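Local coordinates for protein beta-carbonic anhydrase (Methanothermobacter thermautotrophicus, PDB 1G5C) that catalyses the reversible hydration of carbon dioxide to bicarbonate, as a zinc-dependent carbonic anhydrase of the beta class, at residues A[27-33]-A[52-58]; A[32-37]-A[87-91]; A[78-82]-A[148-152]. One frame throughout, in Å; residues are numbered along the deposited sequence.

Contact 1 (A[27-33]-A[52-58]); sequences LCIITCM and AKVIKNA. With ZN (zinc ion), chain G.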
# COMPACT_ATOMS: atom_id res chain seq x y z
N LEU A 27 0.87 14.48 2.72
CA LEU A 27 0.48 13.79 1.49
C LEU A 27 0.26 12.28 1.50
O LEU A 27 0.99 11.52 2.15
CB LEU A 27 1.58 14.04 0.45
CG LEU A 27 1.50 14.91 -0.79
CD1 LEU A 27 2.85 15.58 -1.06
CD2 LEU A 27 1.11 14.04 -1.97
N CYS A 28 -0.73 11.84 0.73
CA CYS A 28 -0.97 10.40 0.57
C CYS A 28 -1.12 10.20 -0.92
O CYS A 28 -1.94 10.86 -1.57
CB CYS A 28 -2.24 9.93 1.26
SG CYS A 28 -2.54 8.16 0.89
N ILE A 29 -0.31 9.29 -1.48
CA ILE A 29 -0.35 8.99 -2.90
C ILE A 29 -0.98 7.61 -3.09
O ILE A 29 -0.63 6.64 -2.38
CB ILE A 29 1.08 8.93 -3.53
CG1 ILE A 29 1.89 10.21 -3.23
CG2 ILE A 29 0.98 8.70 -5.03
CD1 ILE A 29 1.41 11.44 -3.98
N ILE A 30 -1.91 7.51 -4.02
CA ILE A 30 -2.54 6.23 -4.34
C ILE A 30 -2.16 5.93 -5.79
O ILE A 30 -2.44 6.72 -6.70
CB ILE A 30 -4.09 6.31 -4.20
CG1 ILE A 30 -4.46 6.53 -2.73
CG2 ILE A 30 -4.72 5.01 -4.69
CD1 ILE A 30 -5.92 6.88 -2.48
N THR A 31 -1.50 4.80 -6.02
CA THR A 31 -1.10 4.45 -7.38
C THR A 31 -1.09 2.94 -7.63
O THR A 31 -1.62 2.16 -6.83
CB THR A 31 0.27 5.12 -7.73
OG1 THR A 31 0.51 4.99 -9.15
CG2 THR A 31 1.42 4.48 -6.92
N CYS A 32 -0.51 2.53 -8.75
CA CYS A 32 -0.51 1.13 -9.13
C CYS A 32 0.75 0.37 -8.70
O CYS A 32 1.77 0.99 -8.40
CB CYS A 32 -0.71 1.01 -10.66
SG CYS A 32 -0.88 -0.69 -11.29
N MET A 33 0.67 -0.96 -8.73
CA MET A 33 1.79 -1.82 -8.33
C MET A 33 2.82 -2.03 -9.46
O MET A 33 3.86 -2.69 -9.26
CB MET A 33 1.26 -3.18 -7.85
CG MET A 33 0.65 -4.01 -8.96
SD MET A 33 -0.18 -5.50 -8.39
CE MET A 33 1.13 -6.57 -8.22
N ALA A 52 5.76 11.27 1.73
CA ALA A 52 4.37 10.89 1.50
C ALA A 52 4.08 9.46 1.91
O ALA A 52 4.99 8.63 1.94
CB ALA A 52 4.03 11.05 0.00
N LYS A 53 2.82 9.19 2.24
CA LYS A 53 2.37 7.85 2.60
C LYS A 53 1.97 7.29 1.24
O LYS A 53 1.35 8.00 0.44
CB LYS A 53 1.16 7.91 3.53
CG LYS A 53 1.49 8.20 4.99
CD LYS A 53 2.11 9.58 5.17
CE LYS A 53 2.32 9.91 6.63
NZ LYS A 53 3.15 11.11 6.81
N VAL A 54 2.31 6.03 0.96
CA VAL A 54 2.01 5.49 -0.37
C VAL A 54 1.20 4.20 -0.37
O VAL A 54 1.58 3.21 0.25
CB VAL A 54 3.35 5.25 -1.16
CG1 VAL A 54 3.06 4.80 -2.60
CG2 VAL A 54 4.17 6.53 -1.19
N ILE A 55 0.06 4.23 -1.07
CA ILE A 55 -0.81 3.07 -1.19
C ILE A 55 -0.71 2.56 -2.62
O ILE A 55 -0.72 3.36 -3.57
CB ILE A 55 -2.27 3.45 -0.88
CG1 ILE A 55 -2.35 3.98 0.56
CG2 ILE A 55 -3.20 2.25 -1.08
CD1 ILE A 55 -3.69 4.67 0.91
N LYS A 56 -0.61 1.25 -2.80
CA LYS A 56 -0.50 0.67 -4.14
C LYS A 56 -1.22 -0.66 -4.26
O LYS A 56 -1.12 -1.52 -3.38
CB LYS A 56 0.98 0.42 -4.53
CG LYS A 56 1.86 1.66 -4.69
CD LYS A 56 3.30 1.26 -5.12
CE LYS A 56 4.19 2.46 -5.41
NZ LYS A 56 5.46 2.03 -6.11
N ASN A 57 -1.97 -0.83 -5.35
CA ASN A 57 -2.66 -2.09 -5.60
C ASN A 57 -2.72 -2.24 -7.11
O ASN A 57 -2.17 -1.41 -7.84
CB ASN A 57 -4.06 -2.10 -4.96
CG ASN A 57 -5.03 -1.09 -5.60
OD1 ASN A 57 -4.75 -0.48 -6.63
ND2 ASN A 57 -6.19 -0.93 -4.98
N ALA A 58 -3.37 -3.29 -7.61
CA ALA A 58 -3.42 -3.49 -9.05
C ALA A 58 -4.37 -2.51 -9.75
O ALA A 58 -5.58 -2.60 -9.58
CB ALA A 58 -3.83 -4.94 -9.37
ZN ZN G . -0.97 -0.26 -13.66
O HOH W 1 4.61 0.59 -8.35
O HOH W 2 0.14 -1.62 -14.67
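The carboxamide of Asn-57, the one flat side-chain group here, lies with OD1 4.1 Å from Thr-31 O, two acceptors that make no bond; OD1 has its hydrogen bond elsewhere in the structure, and ND2 is held by Ile-61 O. Cys-28, Ile-30, Lys-53 and Ile-55 stand on one face of the strand pair, Ile-29, Thr-31, Val-54 and Lys-56 on the other. Along the other edge of 27-32 runs strand 81-87, and the backbone of 53-57 bonds at its far edge to the second subunit. Between 27-32 and 53-57 run the hydrogen bonds from Lys-53 N to Leu-27 O, Ile-29 N to Lys-53 O, Ile-55 N to Ile-29 O (2.8 Å, 179° at the hydrogen) and Thr-31 N to Ile-55 O. This is the parallel pairing of a beta-alpha-beta unit whose crossover carries helix 40-45, and the two strand axes lie 16° apart. The ladder weakens toward the C-terminal end, where Asn-57 N is 3.4 Å from Thr-31 O. On the first face Ile-55 CD1 touches Cys-28 SG at 3.7 Å and runs alongside Ile-30, branched side chains that suit a buried strand. On the second, Thr-31 turns OG1 anti to its N (chi1 -168°), toward Val-85 O, which leaves the methyl CG2 lying 3.6 Å from Lys-56 CG. The extended Lys-56 chain thus packs as a hydrocarbon, yet its NZ still reaches a water that also donates to Cys-32 O. Cys-32, paired with Asn-57 at the end of the ladder, binds the zinc ion through SG at 2.4 Å, and Met-33 SD rests on Ala-58 CB.

Contact 2 (A[32-37]-A[87-91]); sequences CMDSRL and HTDCG. With ZN (zinc ion), chain G.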
# COMPACT_ATOMS: atom_id res chain seq x y z
N CYS A 32 -0.51 2.53 -8.75
CA CYS A 32 -0.51 1.13 -9.13
C CYS A 32 0.75 0.37 -8.70
O CYS A 32 1.77 0.99 -8.40
CB CYS A 32 -0.71 1.01 -10.66
SG CYS A 32 -0.88 -0.69 -11.29
N MET A 33 0.67 -0.96 -8.73
CA MET A 33 1.79 -1.82 -8.33
C MET A 33 2.82 -2.03 -9.46
O MET A 33 3.86 -2.69 -9.26
CB MET A 33 1.26 -3.18 -7.85
CG MET A 33 0.65 -4.01 -8.96
SD MET A 33 -0.18 -5.50 -8.39
CE MET A 33 1.13 -6.57 -8.22
N ASP A 34 2.50 -1.48 -10.63
CA ASP A 34 3.35 -1.56 -11.82
C ASP A 34 4.82 -1.28 -11.49
O ASP A 34 5.16 -0.26 -10.88
CB ASP A 34 2.85 -0.56 -12.89
CG ASP A 34 3.35 -0.92 -14.29
OD1 ASP A 34 4.55 -0.74 -14.58
OD2 ASP A 34 2.54 -1.43 -15.09
N SER A 35 5.71 -2.17 -11.92
CA SER A 35 7.14 -2.03 -11.63
C SER A 35 7.82 -0.84 -12.27
O SER A 35 8.89 -0.40 -11.80
CB SER A 35 7.92 -3.30 -12.02
OG SER A 35 8.04 -3.43 -13.42
N ARG A 36 7.23 -0.28 -13.32
CA ARG A 36 7.83 0.87 -13.99
C ARG A 36 7.64 2.17 -13.22
O ARG A 36 8.23 3.21 -13.58
CB ARG A 36 7.27 1.00 -15.40
CG ARG A 36 7.64 -0.18 -16.28
CD ARG A 36 6.85 -0.13 -17.56
NE ARG A 36 5.47 -0.52 -17.31
CZ ARG A 36 4.53 -0.53 -18.25
NH1 ARG A 36 4.81 -0.18 -19.51
NH2 ARG A 36 3.31 -0.92 -17.93
N LEU A 37 6.82 2.13 -12.18
CA LEU A 37 6.59 3.32 -11.37
C LEU A 37 7.64 3.44 -10.27
O LEU A 37 7.80 4.50 -9.66
CB LEU A 37 5.19 3.29 -10.73
CG LEU A 37 4.04 3.48 -11.73
CD1 LEU A 37 2.70 3.13 -11.08
CD2 LEU A 37 4.07 4.93 -12.21
N HIS A 87 -1.56 5.53 -14.55
CA HIS A 87 -0.47 5.64 -15.50
C HIS A 87 -0.87 5.02 -16.83
O HIS A 87 -1.73 4.16 -16.88
CB HIS A 87 0.79 4.93 -14.97
CG HIS A 87 0.63 3.45 -14.85
ND1 HIS A 87 0.98 2.58 -15.86
CD2 HIS A 87 0.12 2.69 -13.86
CE1 HIS A 87 0.68 1.35 -15.49
NE2 HIS A 87 0.16 1.38 -14.28
N THR A 88 -0.22 5.46 -17.90
CA THR A 88 -0.51 4.93 -19.22
C THR A 88 0.01 3.50 -19.30
O THR A 88 0.95 3.13 -18.58
CB THR A 88 0.17 5.76 -20.32
OG1 THR A 88 1.57 5.81 -20.05
CG2 THR A 88 -0.38 7.17 -20.36
N ASP A 89 -0.59 2.72 -20.19
CA ASP A 89 -0.23 1.32 -20.41
C ASP A 89 -0.36 0.49 -19.14
O ASP A 89 0.55 -0.28 -18.79
CB ASP A 89 1.19 1.21 -20.97
CG ASP A 89 1.51 -0.19 -21.47
OD1 ASP A 89 0.60 -0.85 -21.98
OD2 ASP A 89 2.66 -0.64 -21.36
N CYS A 90 -1.49 0.64 -18.45
CA CYS A 90 -1.75 -0.11 -17.23
C CYS A 90 -2.29 -1.49 -17.61
O CYS A 90 -1.74 -2.52 -17.22
CB CYS A 90 -2.77 0.63 -16.35
SG CYS A 90 -3.09 -0.16 -14.76
N GLY A 91 -3.34 -1.53 -18.42
CA GLY A 91 -3.84 -2.83 -18.83
C GLY A 91 -4.86 -3.47 -17.91
O GLY A 91 -5.52 -4.43 -18.31
ZN ZN G . -0.97 -0.26 -13.66
O HOH W 2 0.14 -1.62 -14.67
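Asp-34 lies against His-87 through CB, CG and OD2. Its CB is 3.6 Å from His-87 NE2, and CG comes next to His-87 CE1. OD1 turns back to its own loop: its anti lone pair takes Arg-36 N, closing an Asx turn, and its syn side takes Arg-36 NE. OD2 ends 3.4 Å from His-87 CE1, accepts from Arg-36 NH2 at 3.0 Å, and faces the zinc-bound water at 2.4 Å, a spacing too short to be taken literally. Carboxylate and imidazole planes stand 64° apart. Arg-36, bent at chi3 (-74°), brings NE and NH2 side-on to Asp-34 and, end-on, sends NH1 to Asp-89 OD2 at 2.9 Å and NH2 to Asp-89 O. A planar guanidinium with five N-H bonds suits this bridging place; with a leucine here, Asp-34 would probably keep from this residue only the backbone N-H of its Asx turn, with OD2 less firmly placed beside the water, and the Asp-89 carboxylate would lose its charged mate. The His-87 ring meets Cys-32 CB at its edge, and Leu-37 CD1 adds an apolar contact 3.8 Å from His-87 CD2. His-87 ND1 donates to Thr-88 O, which helps fix the ring while NE2 binds the metal at 2.1 Å. Cys-32, His-87, Cys-90 and one water make up the four-coordinate zinc site, and the Asp-34/Arg-36 pair beside that water matches the aspartate-arginine dyad of beta-class carbonic anhydrases.

Contact 3 (A[78-82]-A[148-152]); sequences GDNEI and SIGVH. Unlike the reference sequence in segment 78-82: Asp-79 (reference Val).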
# COMPACT_ATOMS: atom_id res chain seq x y z
N GLY A 78 -2.34 12.77 10.09
CA GLY A 78 -2.60 14.14 9.66
C GLY A 78 -2.65 14.44 8.17
O GLY A 78 -2.50 15.60 7.77
N ASP A 79 -2.84 13.44 7.32
CA ASP A 79 -2.90 13.71 5.89
C ASP A 79 -4.09 14.58 5.54
O ASP A 79 -5.21 14.34 6.00
CB ASP A 79 -2.96 12.39 5.11
CG ASP A 79 -1.62 11.70 5.09
OD1 ASP A 79 -1.58 10.48 4.82
OD2 ASP A 79 -0.61 12.37 5.34
N ASN A 80 -3.85 15.59 4.72
CA ASN A 80 -4.92 16.50 4.33
C ASN A 80 -4.96 16.65 2.82
O ASN A 80 -5.68 17.48 2.30
CB ASN A 80 -4.75 17.87 5.03
CG ASN A 80 -3.45 18.56 4.66
OD1 ASN A 80 -2.91 18.37 3.58
ND2 ASN A 80 -2.96 19.40 5.58
N GLU A 81 -4.18 15.83 2.12
CA GLU A 81 -4.16 15.86 0.67
C GLU A 81 -3.87 14.47 0.11
O GLU A 81 -2.88 13.83 0.48
CB GLU A 81 -3.09 16.85 0.17
CG GLU A 81 -2.95 16.92 -1.35
CD GLU A 81 -2.22 18.18 -1.81
OE1 GLU A 81 -1.35 18.67 -1.06
OE2 GLU A 81 -2.52 18.68 -2.92
N ILE A 82 -4.74 14.02 -0.78
CA ILE A 82 -4.58 12.70 -1.39
C ILE A 82 -4.49 12.88 -2.90
O ILE A 82 -5.25 13.66 -3.48
CB ILE A 82 -5.81 11.80 -1.10
CG1 ILE A 82 -5.97 11.61 0.41
CG2 ILE A 82 -5.64 10.45 -1.81
CD1 ILE A 82 -7.25 10.88 0.79
N SER A 148 -12.77 18.34 4.05
CA SER A 148 -11.64 19.25 4.19
C SER A 148 -10.36 18.64 3.55
O SER A 148 -9.34 19.33 3.42
CB SER A 148 -11.38 19.55 5.66
OG SER A 148 -11.08 18.37 6.36
N ILE A 149 -10.42 17.37 3.15
CA ILE A 149 -9.26 16.71 2.53
C ILE A 149 -9.22 16.99 1.01
O ILE A 149 -10.22 16.80 0.32
CB ILE A 149 -9.30 15.17 2.75
CG1 ILE A 149 -9.50 14.85 4.24
CG2 ILE A 149 -8.01 14.53 2.25
CD1 ILE A 149 -8.46 15.51 5.17
N GLY A 150 -8.09 17.44 0.50
CA GLY A 150 -8.01 17.68 -0.93
C GLY A 150 -7.74 16.37 -1.65
O GLY A 150 -6.85 15.62 -1.25
N VAL A 151 -8.51 16.08 -2.70
CA VAL A 151 -8.35 14.83 -3.45
C VAL A 151 -8.15 15.16 -4.93
O VAL A 151 -9.03 15.74 -5.58
CB VAL A 151 -9.56 13.91 -3.26
CG1 VAL A 151 -9.32 12.57 -3.94
CG2 VAL A 151 -9.82 13.69 -1.78
N HIS A 152 -6.97 14.81 -5.44
CA HIS A 152 -6.59 15.10 -6.81
C HIS A 152 -6.41 13.84 -7.63
O HIS A 152 -6.10 12.77 -7.09
CB HIS A 152 -5.29 15.92 -6.82
CG HIS A 152 -5.30 17.08 -5.86
ND1 HIS A 152 -6.06 18.20 -6.07
CD2 HIS A 152 -4.64 17.28 -4.70
CE1 HIS A 152 -5.87 19.05 -5.07
NE2 HIS A 152 -5.01 18.51 -4.23
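With CG anti to the backbone N (chi1 178°) and an extended chain beyond it, Glu-81 reaches across to His-152, whose own CG lies beside its backbone N (chi1 -48°), and Glu-81 OE2 comes to the edge of the His-152 ring, 2.8 Å from NE2. The hydrogen bond is weak, bent to 116° at the hydrogen, and the carboxylate and ring planes stand 59° apart. His-152 suits the place because both its nitrogens are used: ND1 is engaged by Asp-169 N, and NE2 has a second acceptor in Glu-170 OE2. That second carboxylate lies close to the one on Glu-81, and the NE2 N-H between them may offset some of their repulsion. The backbones pair in parallel, with Ile-82 N to Gly-150 O at 2.7 Å and His-152 N to Ile-82 O at 2.9 Å both nearly straight; Gly-150 N meets Asn-80 O from above its carbonyl plane. Gly-150, having no side chain, keeps its position slim beside Glu-81 and the His-152 ring, and its C lies over one face of that ring. Ile-149, just before the first bridge of Glu-81 with Gly-150, spreads its two branches, CD1 reaching Asp-79 O at 3.6 Å and CG2 meeting Ile-82 CD1 at 4.0 Å. Ile-82 and Val-151 share the opposite face, where both pack on Leu-139 of helix 128-141, and Ile-74 of helix 64-77 touches Ile-82 and Ile-149; along its other edge, strand 81-87 is bonded to strand 27-32.

Overall arrangement
Contacts 1 and 3 lie in one mixed sheet, in the order 53-57, 27-32, 81-87, 150-156, 163-165, and contact 2 joins the loops that follow two of its strands. Contact 1 joins the first two strands and contact 3 the third and fourth; their centres are about 13 Å apart, and Cys-28 N probably bonds Glu-81 O between them. Contact 2 has its centre about 12 Å from that of contact 1, with which it shares Cys-32 and Met-33. Along the chain contact 1 closes before contact 3 opens, whereas contact 2 crosses both. Contacts 2 and 3 lie about 23 Å apart by centres, on opposite sides of the chain's centre; the zinc site is built where strands 27-32 and 81-87 end.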